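Local coordinates for protein DNA-binding response regulator (Paenisporosarcina sp. TG-14, PDB 6JQS) that probably binds DNA through a LuxR-type helix-turn-helix domain and acts as a GerE transcription factor in a spore-forming bacterium, at residues 17-22 against 41-46. Residues are numbered along the deposited sequence; the frame is centred on the assembly and turned at random.
Sequences REIFQL and KTVRNH
Ile19 reaches from helix 14-24 to helix 40-54 and makes both close contacts between 17-22 and 41-46, one with Val43 and one with His46. Its backbone comes nearest that of Val43, with the two CA atoms 7.2 Å apart, and its CB points toward the other helix. The two branches of the isoleucine divide the work. CG2, lying anti to the backbone N, meets Val43 CG1 at 4.1 Å, a methyl-to-methyl van der Waals contact; Val43 offers the methyl that likewise lies anti to its own N, CG1 (chi1 171°). The other branch runs beside the backbone N (chi1 -70°) and is extended beyond CG1 (chi2 163°), which carries CD1 to the root of the His46 side chain. There Ile19 CD1 lies 3.6 Å from His46 CB and 3.8 Å from ND1, approaching the imidazole obliquely while the two side chains cross at about a right angle. On the same helix as this ring, Thr42 O stands 3.0 Å from His46 ND1. Next along the chain, Phe20 comes no nearer to 41-46 than 4.6 Å, from its CE2 to His46 O, and packs on Ala62, Ile63 and Leu66 of helix 59-68 and on Thr50, farther along helix 40-54. Around the joint, Leu36 touches Ile19, while Ser33 and Ile38 touch Val43; Ile47, one residue past His46, also packs on Ile19. Helix 29-36 followed by helix 40-54 matches the helix-turn-helix of the LuxR family, in which the second helix is usually the DNA-recognition helix. The contact thus joins the helix preceding this motif to the inner side of the probable recognition helix. With no polar bond between 17-22 and 41-46, the pairing rests on nondirectional van der Waals contact and on the burial of Ile19 and Val43, with partly exposed His46 beside them.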
ATOM      1  N   ARG A  17       2.815  -3.975   2.487  1.00 34.47           N
ATOM      2  CA  ARG A  17       2.883  -4.635   1.145  1.00 36.75           C
ATOM      3  C   ARG A  17       1.511  -5.202   0.770  1.00 36.22           C
ATOM      4  O   ARG A  17       1.081  -5.010  -0.360  1.00 43.01           O
ATOM      5  CB  ARG A  17       3.933  -5.758   1.113  1.00 44.05           C
ATOM      6  CG  ARG A  17       4.035  -6.438  -0.251  1.00 44.17           C
ATOM      7  CD  ARG A  17       4.986  -7.640  -0.317  1.00 51.02           C
ATOM      8  NE  ARG A  17       6.323  -7.266   0.115  1.00 48.39           N
ATOM      9  CZ  ARG A  17       6.774  -7.381   1.367  1.00 53.10           C
ATOM     10  NH1 ARG A  17       6.004  -7.873   2.322  1.00 53.49           N
ATOM     11  NH2 ARG A  17       7.997  -6.996   1.671  1.00 54.10           N
ATOM     12  N   GLU A  18       0.788  -5.822   1.695  1.00 39.17           N
ATOM     13  CA  GLU A  18      -0.549  -6.380   1.372  1.00 36.74           C
ATOM     14  C   GLU A  18      -1.517  -5.248   1.050  1.00 34.74           C
ATOM     15  O   GLU A  18      -2.404  -5.462   0.224  1.00 32.78           O
ATOM     16  CB  GLU A  18      -1.237  -7.125   2.514  1.00 39.23           C
ATOM     17  CG  GLU A  18      -0.605  -8.436   2.942  1.00 49.56           C
ATOM     18  CD  GLU A  18      -1.274  -8.911   4.232  1.00 59.66           C
ATOM     19  OE1 GLU A  18      -0.647  -8.801   5.310  1.00 53.38           O
ATOM     20  OE2 GLU A  18      -2.446  -9.345   4.155  1.00 63.80           O
ATOM     21  N   ILE A  19      -1.472  -4.137   1.782  1.00 33.89           N
ATOM     22  CA  ILE A  19      -2.359  -2.992   1.446  1.00 29.56           C
ATOM     23  C   ILE A  19      -2.115  -2.504   0.000  1.00 27.66           C
ATOM     24  O   ILE A  19      -3.114  -2.228  -0.730  1.00 34.18           O
ATOM     25  CB  ILE A  19      -2.219  -1.859   2.470  1.00 31.10           C
ATOM     26  CG1 ILE A  19      -2.808  -2.264   3.821  1.00 29.38           C
ATOM     27  CG2 ILE A  19      -2.849  -0.591   1.895  1.00 28.98           C
ATOM     28  CD1 ILE A  19      -2.345  -1.370   4.991  1.00 28.81           C
ATOM     29  N   PHE A  20      -0.870  -2.264  -0.380  1.00 32.06           N
ATOM     30  CA  PHE A  20      -0.528  -1.735  -1.718  1.00 29.14           C
ATOM     31  C   PHE A  20      -0.826  -2.805  -2.788  1.00 34.12           C
ATOM     32  O   PHE A  20      -1.205  -2.386  -3.896  1.00 32.63           O
ATOM     33  CB  PHE A  20       0.906  -1.224  -1.778  1.00 27.28           C
ATOM     34  CG  PHE A  20       1.069   0.155  -1.199  1.00 25.21           C
ATOM     35  CD1 PHE A  20       0.846   1.257  -1.990  1.00 27.78           C
ATOM     36  CD2 PHE A  20       1.246   0.355   0.159  1.00 31.73           C
ATOM     37  CE1 PHE A  20       0.843   2.541  -1.462  1.00 27.90           C
ATOM     38  CE2 PHE A  20       1.282   1.652   0.681  1.00 28.62           C
ATOM     39  CZ  PHE A  20       1.075   2.729  -0.134  1.00 28.16           C
ATOM     40  N   GLN A  21      -0.610  -4.099  -2.527  1.00 33.03           N
ATOM     41  CA  GLN A  21      -1.004  -5.156  -3.523  1.00 33.72           C
ATOM     42  C   GLN A  21      -2.512  -5.089  -3.785  1.00 36.16           C
ATOM     43  O   GLN A  21      -2.929  -5.284  -4.918  1.00 33.43           O
ATOM     44  CB  GLN A  21      -0.572  -6.555  -3.065  1.00 33.07           C
ATOM     45  CG  GLN A  21      -0.682  -7.582  -4.188  1.00 39.15           C
ATOM     46  CD  GLN A  21       0.194  -7.236  -5.383  1.00 36.69           C
ATOM     47  OE1 GLN A  21       1.405  -7.399  -5.366  1.00 35.75           O
ATOM     48  NE2 GLN A  21      -0.393  -6.610  -6.379  1.00 39.13           N
ATOM     49  N   LEU A  22      -3.339  -4.762  -2.792  1.00 34.76           N
ATOM     50  CA  LEU A  22      -4.788  -4.596  -3.011  1.00 33.98           C
ATOM     51  C   LEU A  22      -5.128  -3.295  -3.720  1.00 35.27           C
ATOM     52  O   LEU A  22      -6.117  -3.325  -4.484  1.00 31.26           O
ATOM     53  CB  LEU A  22      -5.571  -4.751  -1.687  1.00 39.18           C
ATOM     54  CG  LEU A  22      -5.383  -6.095  -0.974  1.00 43.11           C
ATOM     55  CD1 LEU A  22      -6.303  -6.204   0.241  1.00 42.48           C
ATOM     56  CD2 LEU A  22      -5.642  -7.277  -1.898  1.00 49.53           C
ATOM     57  N   LYS A  41      -9.283   3.769   8.869  1.00 36.63           N
ATOM     58  CA  LYS A  41      -8.381   4.867   9.322  1.00 37.38           C
ATOM     59  C   LYS A  41      -6.931   4.379   9.353  1.00 36.65           C
ATOM     60  O   LYS A  41      -6.019   5.203   8.993  1.00 33.01           O
ATOM     61  CB  LYS A  41      -8.826   5.411  10.683  1.00 38.34           C
ATOM     62  CG  LYS A  41     -10.108   6.219  10.634  0.50 33.76           C
ATOM     63  CD  LYS A  41     -10.569   6.714  11.989  0.50 31.31           C
ATOM     64  CE  LYS A  41     -12.030   7.108  11.971  0.50 32.10           C
ATOM     65  NZ  LYS A  41     -12.404   7.850  13.201  0.50 33.19           N
ATOM     66  N   THR A  42      -6.727   3.132   9.777  1.00 31.85           N
ATOM     67  CA  THR A  42      -5.390   2.505   9.921  1.00 34.60           C
ATOM     68  C   THR A  42      -4.841   2.238   8.504  1.00 31.93           C
ATOM     69  O   THR A  42      -3.649   2.472   8.299  1.00 32.37           O
ATOM     70  CB  THR A  42      -5.453   1.214  10.726  1.00 36.17           C
ATOM     71  OG1 THR A  42      -6.043   1.479  11.995  1.00 39.03           O
ATOM     72  CG2 THR A  42      -4.097   0.557  10.939  1.00 37.83           C
ATOM     73  N   VAL A  43      -5.696   1.756   7.586  1.00 32.86           N
ATOM     74  CA  VAL A  43      -5.324   1.527   6.153  1.00 34.30           C
ATOM     75  C   VAL A  43      -4.811   2.834   5.566  1.00 30.22           C
ATOM     76  O   VAL A  43      -3.668   2.864   5.055  1.00 30.17           O
ATOM     77  CB  VAL A  43      -6.474   0.969   5.310  1.00 31.66           C
ATOM     78  CG1 VAL A  43      -6.129   0.953   3.819  1.00 31.76           C
ATOM     79  CG2 VAL A  43      -6.880  -0.393   5.801  1.00 30.14           C
ATOM     80  N   ARG A  44      -5.585   3.903   5.700  1.00 28.98           N
ATOM     81  CA  ARG A  44      -5.180   5.268   5.248  1.00 34.04           C
ATOM     82  C   ARG A  44      -3.852   5.719   5.860  1.00 32.86           C
ATOM     83  O   ARG A  44      -3.011   6.306   5.098  1.00 29.99           O
ATOM     84  CB  ARG A  44      -6.303   6.259   5.555  1.00 43.65           C
ATOM     85  CG  ARG A  44      -7.544   6.073   4.697  1.00 47.16           C
ATOM     86  CD  ARG A  44      -8.318   7.376   4.723  1.00 53.77           C
ATOM     87  NE  ARG A  44      -9.566   7.291   4.003  1.00 67.79           N
ATOM     88  CZ  ARG A  44     -10.735   6.920   4.522  1.00 77.52           C
ATOM     89  NH1 ARG A  44     -10.844   6.569   5.798  1.00 83.59           N
ATOM     90  NH2 ARG A  44     -11.803   6.895   3.741  1.00 74.57           N
ATOM     91  N   ASN A  45      -3.655   5.543   7.173  1.00 32.28           N
ATOM     92  CA  ASN A  45      -2.420   5.977   7.878  1.00 31.65           C
ATOM     93  C   ASN A  45      -1.237   5.128   7.395  1.00 31.80           C
ATOM     94  O   ASN A  45      -0.133   5.673   7.281  1.00 29.28           O
ATOM     95  CB  ASN A  45      -2.578   5.994   9.396  1.00 36.72           C
ATOM     96  CG  ASN A  45      -3.452   7.158   9.836  1.00 35.68           C
ATOM     97  OD1 ASN A  45      -3.328   8.251   9.306  1.00 34.63           O
ATOM     98  ND2 ASN A  45      -4.331   6.923  10.776  1.00 33.42           N
ATOM     99  N   HIS A  46      -1.457   3.877   7.046  1.00 31.26           N
ATOM    100  CA  HIS A  46      -0.353   3.024   6.519  1.00 31.01           C
ATOM    101  C   HIS A  46       0.113   3.542   5.149  1.00 27.52           C
ATOM    102  O   HIS A  46       1.323   3.553   4.867  1.00 30.59           O
ATOM    103  CB  HIS A  46      -0.824   1.581   6.428  1.00 30.10           C
ATOM    104  CG  HIS A  46      -0.608   0.785   7.660  1.00 36.63           C
ATOM    105  ND1 HIS A  46      -1.668   0.191   8.344  1.00 44.92           N
ATOM    106  CD2 HIS A  46       0.515   0.487   8.345  1.00 28.94           C
ATOM    107  CE1 HIS A  46      -1.189  -0.442   9.388  1.00 35.70           C
ATOM    108  NE2 HIS A  46       0.125  -0.237   9.433  1.00 40.04           N
TER